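Local coordinates for MdbA protein (PDB 6BO0) that probably catalyses disulfide bond formation in exported proteins, as a DsbA-like thiol-disulfide oxidoreductase of the thioredoxin superfamily, at residues F9-N21 against S105-E119. Numbering follows the deposited sequence.
Sequences FAETYNETTAFNN and SAQVYWNFRTMLMTE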
ATOM      1  N   PHE A   9      -1.465  15.746  10.062  1.00 22.20           N
ATOM      2  CA  PHE A   9      -1.480  14.818   8.981  1.00 23.47           C
ATOM      3  C   PHE A   9      -2.773  14.951   8.240  1.00 19.81           C
ATOM      4  O   PHE A   9      -2.790  14.654   7.078  1.00 21.46           O
ATOM      5  CB  PHE A   9      -1.334  13.362   9.515  1.00 21.65           C
ATOM      6  CG  PHE A   9       0.080  12.964   9.897  1.00 19.94           C
ATOM      7  CD1 PHE A   9       1.121  13.902   9.882  1.00 28.02           C
ATOM      8  CD2 PHE A   9       0.359  11.665  10.273  1.00 22.83           C
ATOM      9  CE1 PHE A   9       2.414  13.542  10.239  1.00 28.29           C
ATOM     10  CE2 PHE A   9       1.650  11.305  10.651  1.00 27.63           C
ATOM     11  CZ  PHE A   9       2.679  12.231  10.617  1.00 30.18           C
ATOM     12  N   ALA A  10      -3.870  15.366   8.904  1.00 20.72           N
ATOM     13  CA  ALA A  10      -5.164  15.444   8.213  1.00 23.82           C
ATOM     14  C   ALA A  10      -5.142  16.474   7.071  1.00 21.90           C
ATOM     15  O   ALA A  10      -5.881  16.351   6.098  1.00 29.04           O
ATOM     16  CB  ALA A  10      -6.274  15.770   9.209  1.00 26.30           C
ATOM     17  N   GLU A  11      -4.298  17.490   7.220  1.00 22.80           N
ATOM     18  CA  GLU A  11      -4.094  18.503   6.177  1.00 24.84           C
ATOM     19  C   GLU A  11      -3.121  18.008   5.122  1.00 22.34           C
ATOM     20  O   GLU A  11      -3.260  18.312   3.949  1.00 26.85           O
ATOM     21  CB  GLU A  11      -3.548  19.815   6.770  1.00 29.05           C
ATOM     22  CG  GLU A  11      -4.421  20.481   7.825  1.00 36.26           C
ATOM     23  CD  GLU A  11      -3.757  21.686   8.528  1.00 45.42           C
ATOM     24  OE1 GLU A  11      -2.547  21.972   8.311  1.00 40.84           O
ATOM     25  OE2 GLU A  11      -4.449  22.374   9.318  1.00 58.22           O
ATOM     26  N   THR A  12      -2.121  17.263   5.559  1.00 20.73           N
ATOM     27  CA  THR A  12      -1.026  16.849   4.704  1.00 20.69           C
ATOM     28  C   THR A  12      -1.415  15.719   3.748  1.00 20.01           C
ATOM     29  O   THR A  12      -1.027  15.746   2.577  1.00 25.15           O
ATOM     30  CB  THR A  12       0.189  16.461   5.580  1.00 21.73           C
ATOM     31  OG1 THR A  12       0.507  17.562   6.445  1.00 22.99           O
ATOM     32  CG2 THR A  12       1.406  16.156   4.751  1.00 22.60           C
ATOM     33  N   TYR A  13      -2.164  14.740   4.263  1.00 17.01           N
ATOM     34  CA  TYR A  13      -2.518  13.539   3.542  1.00 17.52           C
ATOM     35  C   TYR A  13      -4.020  13.522   3.319  1.00 17.99           C
ATOM     36  O   TYR A  13      -4.758  12.814   3.991  1.00 19.71           O
ATOM     37  CB  TYR A  13      -2.016  12.317   4.323  1.00 17.20           C
ATOM     38  CG  TYR A  13      -0.521  12.400   4.577  1.00 16.64           C
ATOM     39  CD1 TYR A  13       0.388  12.268   3.542  1.00 18.33           C
ATOM     40  CD2 TYR A  13      -0.028  12.629   5.850  1.00 17.15           C
ATOM     41  CE1 TYR A  13       1.752  12.389   3.758  1.00 19.27           C
ATOM     42  CE2 TYR A  13       1.328  12.730   6.078  1.00 16.54           C
ATOM     43  CZ  TYR A  13       2.216  12.609   5.028  1.00 17.52           C
ATOM     44  OH  TYR A  13       3.568  12.722   5.266  1.00 20.34           O
ATOM     45  N   ASN A  14      -4.450  14.333   2.350  1.00 18.95           N
ATOM     46  CA  ASN A  14      -5.858  14.606   2.163  1.00 20.96           C
ATOM     47  C   ASN A  14      -6.261  14.697   0.715  1.00 19.88           C
ATOM     48  O   ASN A  14      -7.092  15.518   0.334  1.00 23.69           O
ATOM     49  CB  ASN A  14      -6.250  15.892   2.889  1.00 25.16           C
ATOM     50  CG  ASN A  14      -7.742  16.016   3.075  1.00 32.68           C
ATOM     51  OD1 ASN A  14      -8.435  15.052   3.433  1.00 40.09           O
ATOM     52  ND2 ASN A  14      -8.250  17.205   2.827  1.00 39.90           N
ATOM     53  N   GLU A  15      -5.684  13.830  -0.089  1.00 17.58           N
ATOM     54  CA  GLU A  15      -6.065  13.743  -1.481  0.60 18.42           C
ATOM     55  C   GLU A  15      -7.418  13.105  -1.662  1.00 19.21           C
ATOM     56  O   GLU A  15      -7.857  12.310  -0.827  1.00 21.24           O
ATOM     57  CB  GLU A  15      -5.070  12.901  -2.217  0.60 20.50           C
ATOM     58  CG  GLU A  15      -3.717  13.539  -2.324  0.60 22.21           C
ATOM     59  CD  GLU A  15      -2.843  12.692  -3.198  0.60 26.15           C
ATOM     60  OE1 GLU A  15      -3.037  12.766  -4.425  0.60 32.53           O
ATOM     61  OE2 GLU A  15      -2.032  11.907  -2.644  0.60 26.65           O
ATOM     62  N   THR A  16      -8.091  13.494  -2.744  1.00 21.17           N
ATOM     63  CA  THR A  16      -9.323  12.860  -3.143  0.60 21.90           C
ATOM     64  C   THR A  16      -9.013  11.768  -4.116  1.00 20.25           C
ATOM     65  O   THR A  16      -7.993  11.833  -4.827  1.00 27.14           O
ATOM     66  CB  THR A  16     -10.223  13.841  -3.865  0.60 27.12           C
ATOM     67  OG1 THR A  16      -9.484  14.417  -4.955  0.60 31.74           O
ATOM     68  CG2 THR A  16     -10.695  14.911  -2.891  0.60 25.68           C
ATOM     69  N   THR A  17      -9.842  10.742  -4.137  1.00 18.57           N
ATOM     70  CA  THR A  17      -9.673   9.633  -5.058  1.00 18.27           C
ATOM     71  C   THR A  17     -10.963   9.397  -5.811  1.00 19.83           C
ATOM     72  O   THR A  17     -12.059   9.765  -5.349  1.00 23.76           O
ATOM     73  CB  THR A  17      -9.277   8.351  -4.306  1.00 18.24           C
ATOM     74  OG1 THR A  17     -10.244   8.062  -3.303  1.00 20.40           O
ATOM     75  CG2 THR A  17      -7.899   8.520  -3.605  1.00 18.65           C
ATOM     76  N   ALA A  18     -10.829   8.835  -7.004  1.00 18.26           N
ATOM     77  CA  ALA A  18     -11.983   8.430  -7.836  1.00 18.36           C
ATOM     78  C   ALA A  18     -11.693   7.032  -8.362  1.00 18.00           C
ATOM     79  O   ALA A  18     -11.647   6.800  -9.571  1.00 19.38           O
ATOM     80  CB  ALA A  18     -12.258   9.410  -8.974  1.00 20.84           C
ATOM     81  N   PHE A  19     -11.618   6.088  -7.453  1.00 16.83           N
ATOM     82  CA  PHE A  19     -11.466   4.694  -7.803  1.00 17.22           C
ATOM     83  C   PHE A  19     -11.906   3.823  -6.641  1.00 15.74           C
ATOM     84  O   PHE A  19     -12.266   4.333  -5.551  1.00 19.60           O
ATOM     85  CB  PHE A  19     -10.040   4.358  -8.259  1.00 16.83           C
ATOM     86  CG  PHE A  19      -8.956   4.762  -7.291  1.00 16.31           C
ATOM     87  CD1 PHE A  19      -8.664   4.009  -6.157  1.00 17.10           C
ATOM     88  CD2 PHE A  19      -8.236   5.924  -7.501  1.00 19.74           C
ATOM     89  CE1 PHE A  19      -7.663   4.404  -5.282  1.00 18.84           C
ATOM     90  CE2 PHE A  19      -7.226   6.310  -6.641  1.00 21.19           C
ATOM     91  CZ  PHE A  19      -6.946   5.553  -5.513  1.00 19.53           C
ATOM     92  N   ASN A  20     -11.990   2.528  -6.907  1.00 16.76           N
ATOM     93  CA  ASN A  20     -12.443   1.527  -5.953  1.00 17.31           C
ATOM     94  C   ASN A  20     -11.275   0.739  -5.402  1.00 15.17           C
ATOM     95  O   ASN A  20     -10.221   0.643  -6.027  1.00 17.22           O
ATOM     96  CB  ASN A  20     -13.409   0.574  -6.666  1.00 20.65           C
ATOM     97  CG  ASN A  20     -14.519   1.314  -7.335  1.00 29.03           C
ATOM     98  OD1 ASN A  20     -15.099   2.190  -6.700  1.00 32.92           O
ATOM     99  ND2 ASN A  20     -14.752   1.052  -8.598  1.00 32.04           N
ATOM    100  N   ASN A  21     -11.493   0.190  -4.211  1.00 15.51           N
ATOM    101  CA  ASN A  21     -10.505  -0.620  -3.541  1.00 14.74           C
ATOM    102  C   ASN A  21     -11.131  -1.914  -3.131  1.00 14.60           C
ATOM    103  O   ASN A  21     -12.185  -1.913  -2.486  1.00 16.89           O
ATOM    104  CB  ASN A  21      -9.950   0.074  -2.273  1.00 14.58           C
ATOM    105  CG  ASN A  21     -11.045   0.511  -1.290  1.00 15.74           C
ATOM    106  OD1 ASN A  21     -12.005   1.180  -1.683  1.00 17.71           O
ATOM    107  ND2 ASN A  21     -10.893   0.179  -0.022  1.00 16.20           N
ATOM    108  N   SER A 105     -12.500   3.072   2.954  1.00 14.72           N
ATOM    109  CA  SER A 105     -12.618   3.690   1.647  1.00 15.17           C
ATOM    110  C   SER A 105     -11.266   3.760   0.925  1.00 15.22           C
ATOM    111  O   SER A 105     -10.180   3.778   1.524  1.00 14.88           O
ATOM    112  CB  SER A 105     -13.185   5.110   1.747  1.00 16.72           C
ATOM    113  OG  SER A 105     -12.240   5.969   2.361  1.00 17.64           O
ATOM    114  N   ALA A 106     -11.357   3.818  -0.393  1.00 16.23           N
ATOM    115  CA  ALA A 106     -10.195   4.013  -1.234  1.00 15.76           C
ATOM    116  C   ALA A 106      -9.450   5.283  -0.872  1.00 14.77           C
ATOM    117  O   ALA A 106      -8.202   5.322  -0.857  1.00 15.24           O
ATOM    118  CB  ALA A 106     -10.602   4.047  -2.708  1.00 17.73           C
ATOM    119  N   GLN A 107     -10.194   6.326  -0.512  1.00 16.26           N
ATOM    120  CA  GLN A 107      -9.573   7.585  -0.204  1.00 15.87           C
ATOM    121  C   GLN A 107      -8.713   7.485   1.085  1.00 13.74           C
ATOM    122  O   GLN A 107      -7.580   8.005   1.160  1.00 14.68           O
ATOM    123  CB  GLN A 107     -10.619   8.671  -0.079  1.00 18.90           C
ATOM    124  CG  GLN A 107     -10.013  10.012   0.146  1.00 22.19           C
ATOM    125  CD  GLN A 107     -11.008  11.098  -0.142  1.00 27.94           C
ATOM    126  OE1 GLN A 107     -11.338  11.886   0.729  1.00 39.54           O
ATOM    127  NE2 GLN A 107     -11.539  11.114  -1.358  1.00 28.33           N
ATOM    128  N   VAL A 108      -9.277   6.883   2.124  1.00 13.04           N
ATOM    129  CA  VAL A 108      -8.535   6.730   3.371  1.00 12.23           C
ATOM    130  C   VAL A 108      -7.337   5.812   3.143  1.00 11.59           C
ATOM    131  O   VAL A 108      -6.231   6.088   3.627  1.00 12.02           O
ATOM    132  CB  VAL A 108      -9.466   6.236   4.494  1.00 13.07           C
ATOM    133  CG1 VAL A 108      -8.677   5.976   5.768  1.00 13.15           C
ATOM    134  CG2 VAL A 108     -10.543   7.245   4.776  1.00 14.64           C
ATOM    135  N   TYR A 109      -7.535   4.736   2.390  1.00 11.70           N
ATOM    136  CA  TYR A 109      -6.432   3.837   2.070  1.00 11.18           C
ATOM    137  C   TYR A 109      -5.290   4.582   1.372  1.00 11.43           C
ATOM    138  O   TYR A 109      -4.121   4.459   1.747  1.00 11.30           O
ATOM    139  CB  TYR A 109      -6.909   2.666   1.204  1.00 11.94           C
ATOM    140  CG  TYR A 109      -5.740   1.825   0.755  1.00 11.22           C
ATOM    141  CD1 TYR A 109      -5.071   0.989   1.631  1.00 11.15           C
ATOM    142  CD2 TYR A 109      -5.245   1.924  -0.525  1.00 13.14           C
ATOM    143  CE1 TYR A 109      -3.957   0.254   1.235  1.00 11.11           C
ATOM    144  CE2 TYR A 109      -4.121   1.215  -0.931  1.00 12.89           C
ATOM    145  CZ  TYR A 109      -3.489   0.379  -0.057  1.00 11.70           C
ATOM    146  OH  TYR A 109      -2.386  -0.311  -0.488  1.00 12.80           O
ATOM    147  N   TRP A 110      -5.633   5.325   0.326  1.00 11.62           N
ATOM    148  CA  TRP A 110      -4.629   6.023  -0.457  1.00 11.99           C
ATOM    149  C   TRP A 110      -3.823   6.992   0.402  1.00 11.70           C
ATOM    150  O   TRP A 110      -2.586   7.024   0.352  1.00 12.64           O
ATOM    151  CB  TRP A 110      -5.324   6.773  -1.599  1.00 13.34           C
ATOM    152  CG  TRP A 110      -4.392   7.520  -2.459  1.00 14.09           C
ATOM    153  CD1 TRP A 110      -4.028   8.833  -2.342  1.00 16.56           C
ATOM    154  CD2 TRP A 110      -3.638   7.002  -3.543  1.00 15.63           C
ATOM    155  NE1 TRP A 110      -3.106   9.169  -3.299  1.00 18.02           N
ATOM    156  CE2 TRP A 110      -2.854   8.060  -4.052  1.00 16.03           C
ATOM    157  CE3 TRP A 110      -3.556   5.758  -4.149  1.00 15.98           C
ATOM    158  CZ2 TRP A 110      -2.002   7.888  -5.125  1.00 17.99           C
ATOM    159  CZ3 TRP A 110      -2.707   5.605  -5.222  1.00 20.55           C
ATOM    160  CH2 TRP A 110      -1.953   6.658  -5.691  1.00 18.41           C
ATOM    161  N   ASN A 111      -4.530   7.790   1.187  1.00 11.96           N
ATOM    162  CA  ASN A 111      -3.856   8.756   2.039  1.00 12.34           C
ATOM    163  C   ASN A 111      -3.023   8.097   3.147  1.00 11.75           C
ATOM    164  O   ASN A 111      -1.930   8.566   3.474  1.00 11.94           O
ATOM    165  CB  ASN A 111      -4.843   9.771   2.611  1.00 14.24           C
ATOM    166  CG  ASN A 111      -5.307  10.764   1.580  1.00 15.12           C
ATOM    167  OD1 ASN A 111      -4.488  11.376   0.909  1.00 15.99           O
ATOM    168  ND2 ASN A 111      -6.614  10.907   1.422  1.00 18.36           N
ATOM    169  N   PHE A 112      -3.516   6.990   3.700  1.00 10.82           N
ATOM    170  CA  PHE A 112      -2.779   6.263   4.728  1.00 10.58           C
ATOM    171  C   PHE A 112      -1.512   5.639   4.151  1.00 10.79           C
ATOM    172  O   PHE A 112      -0.447   5.706   4.768  1.00 10.50           O
ATOM    173  CB  PHE A 112      -3.680   5.222   5.374  1.00 10.82           C
ATOM    174  CG  PHE A 112      -3.148   4.650   6.656  1.00  9.85           C
ATOM    175  CD1 PHE A 112      -3.343   5.304   7.847  1.00 10.77           C
ATOM    176  CD2 PHE A 112      -2.474   3.444   6.674  1.00 10.76           C
ATOM    177  CE1 PHE A 112      -2.884   4.774   9.040  1.00 11.27           C
ATOM    178  CE2 PHE A 112      -2.046   2.887   7.873  1.00 11.02           C
ATOM    179  CZ  PHE A 112      -2.244   3.575   9.045  1.00 11.27           C
ATOM    180  N   ARG A 113      -1.623   5.058   2.959  1.00 10.96           N
ATOM    181  CA  ARG A 113      -0.440   4.493   2.300  1.00 11.85           C
ATOM    182  C   ARG A 113       0.592   5.579   2.029  1.00 11.82           C
ATOM    183  O   ARG A 113       1.792   5.381   2.258  1.00 12.14           O
ATOM    184  CB  ARG A 113      -0.836   3.766   1.015  1.00 12.15           C
ATOM    185  CG  ARG A 113       0.338   3.304   0.183  1.00 12.15           C
ATOM    186  CD  ARG A 113      -0.070   2.487  -1.018  1.00 11.90           C
ATOM    187  NE  ARG A 113       1.090   2.173  -1.858  1.00 12.62           N
ATOM    188  CZ  ARG A 113       1.591   2.965  -2.799  1.00 12.58           C
ATOM    189  NH1 ARG A 113       1.023   4.116  -3.099  1.00 14.20           N
ATOM    190  NH2 ARG A 113       2.698   2.602  -3.430  1.00 14.05           N
ATOM    191  N   THR A 114       0.142   6.714   1.513  1.00 12.33           N
ATOM    192  CA  THR A 114       1.049   7.835   1.264  1.00 13.53           C
ATOM    193  C   THR A 114       1.748   8.261   2.550  1.00 12.36           C
ATOM    194  O   THR A 114       2.963   8.486   2.578  1.00 13.82           O
ATOM    195  CB  THR A 114       0.329   9.015   0.628  1.00 16.01           C
ATOM    196  OG1 THR A 114      -0.213   8.609  -0.632  1.00 20.69           O
ATOM    197  CG2 THR A 114       1.279  10.205   0.432  1.00 16.42           C
ATOM    198  N   MET A 115       0.976   8.394   3.616  1.00 12.26           N
ATOM    199  CA  MET A 115       1.536   8.771   4.893  1.00 12.32           C
ATOM    200  C   MET A 115       2.598   7.776   5.353  1.00 11.31           C
ATOM    201  O   MET A 115       3.679   8.161   5.771  1.00 12.02           O
ATOM    202  CB  MET A 115       0.397   8.945   5.906  1.00 12.69           C
ATOM    203  CG  MET A 115       0.833   9.277   7.319  1.00 12.77           C
ATOM    204  SD  MET A 115       1.425   7.910   8.302  1.00 13.79           S
ATOM    205  CE  MET A 115      -0.060   6.912   8.461  1.00 14.17           C
ATOM    206  N   LEU A 116       2.291   6.482   5.279  1.00 10.36           N
ATOM    207  CA  LEU A 116       3.255   5.487   5.772  1.00 10.33           C
ATOM    208  C   LEU A 116       4.556   5.546   4.998  1.00 10.34           C
ATOM    209  O   LEU A 116       5.641   5.405   5.572  1.00 11.18           O
ATOM    210  CB  LEU A 116       2.688   4.080   5.658  1.00 10.41           C
ATOM    211  CG  LEU A 116       1.557   3.680   6.624  1.00 10.18           C
ATOM    212  CD1 LEU A 116       1.040   2.313   6.230  1.00 11.44           C
ATOM    213  CD2 LEU A 116       2.025   3.678   8.050  1.00 11.48           C
ATOM    214  N   MET A 117       4.475   5.715   3.681  1.00 11.00           N
ATOM    215  CA  MET A 117       5.681   5.792   2.866  1.00 11.30           C
ATOM    216  C   MET A 117       6.420   7.104   3.102  1.00 12.04           C
ATOM    217  O   MET A 117       7.655   7.114   3.186  1.00 12.91           O
ATOM    218  CB  MET A 117       5.329   5.614   1.386  1.00 11.69           C
ATOM    219  CG  MET A 117       4.908   4.204   1.036  1.00 12.74           C
ATOM    220  SD  MET A 117       6.222   2.997   1.382  1.00 12.92           S
ATOM    221  CE  MET A 117       5.569   1.549   0.519  1.00 14.76           C
ATOM    222  N   THR A 118       5.694   8.210   3.216  1.00 12.54           N
ATOM    223  CA  THR A 118       6.351   9.513   3.361  1.00 13.10           C
ATOM    224  C   THR A 118       6.990   9.680   4.737  1.00 13.86           C
ATOM    225  O   THR A 118       8.096  10.207   4.879  1.00 15.47           O
ATOM    226  CB  THR A 118       5.346  10.632   3.077  1.00 13.38           C
ATOM    227  OG1 THR A 118       4.787  10.463   1.764  1.00 15.55           O
ATOM    228  CG2 THR A 118       5.996  11.992   3.186  1.00 16.29           C
ATOM    229  N   GLU A 119       6.289   9.210   5.755  1.00 12.96           N
ATOM    230  CA  GLU A 119       6.772   9.334   7.131  1.00 13.73           C
ATOM    231  C   GLU A 119       7.672   8.198   7.586  1.00 12.95           C
ATOM    232  O   GLU A 119       8.106   8.192   8.732  1.00 13.52           O
ATOM    233  CB  GLU A 119       5.594   9.455   8.108  1.00 14.99           C
ATOM    234  CG  GLU A 119       4.656  10.619   7.815  1.00 16.27           C
ATOM    235  CD  GLU A 119       5.235  11.979   8.116  1.00 20.48           C
ATOM    236  OE1 GLU A 119       6.196  12.084   8.900  1.00 23.32           O
ATOM    237  OE2 GLU A 119       4.711  12.944   7.538  1.00 21.55           O
TER
HETATM  238  O   HOH W   1      -1.831  11.562   0.242  1.00 21.96           O
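Asn111 OD1 takes two donors at once: the backbone N of Glu15 at 2.9 Å, tilted from the plane of the side-chain carbonyl, and a water that also donates to Glu15 OE2. From the same amide, Asn111 ND2 reaches back to Glu15 O at 2.9 Å, nearly straight (164°) and on a lone pair; the backbone N and O of Glu15 together fix the rotation of the amide. In this DsbA-like thioredoxin fold the N-terminal chain runs along helix 106-118 in the opposite direction, from the short helix 9-12 to the edge strand 20-24. Glu15 also sends its carboxylate to the indole: Trp110 NE1 donates to Glu15 OE2 at 3.0 Å, the oxygen near the ring plane, the N-H coming from above the carboxylate plane. Beyond it Phe19 turns its ring edge to the indole face in an offset T-shaped pair, planes 73° apart; Phe19 also touches Ile67 and Trp110 touches Met63, both of helix 51-68. The Tyr13 ring lies between Thr12 CG2 on one face and Met115 CB, a CH-pi contact 3.8 Å from the centroid, on the other. A chi1 of 177°, CG anti to the backbone N, sets Met115 CG against the Tyr13 and Phe9 rings; Met115 SD lies oblique to Phe9, 5.1 Å from its ring centroid, a Met-aromatic contact. Tyr13 OH donates to Glu119 OE2 at 2.6 Å, on the anti side and somewhat out of the carboxylate plane, while Glu119 OE1 accepts from Asn122 ND2.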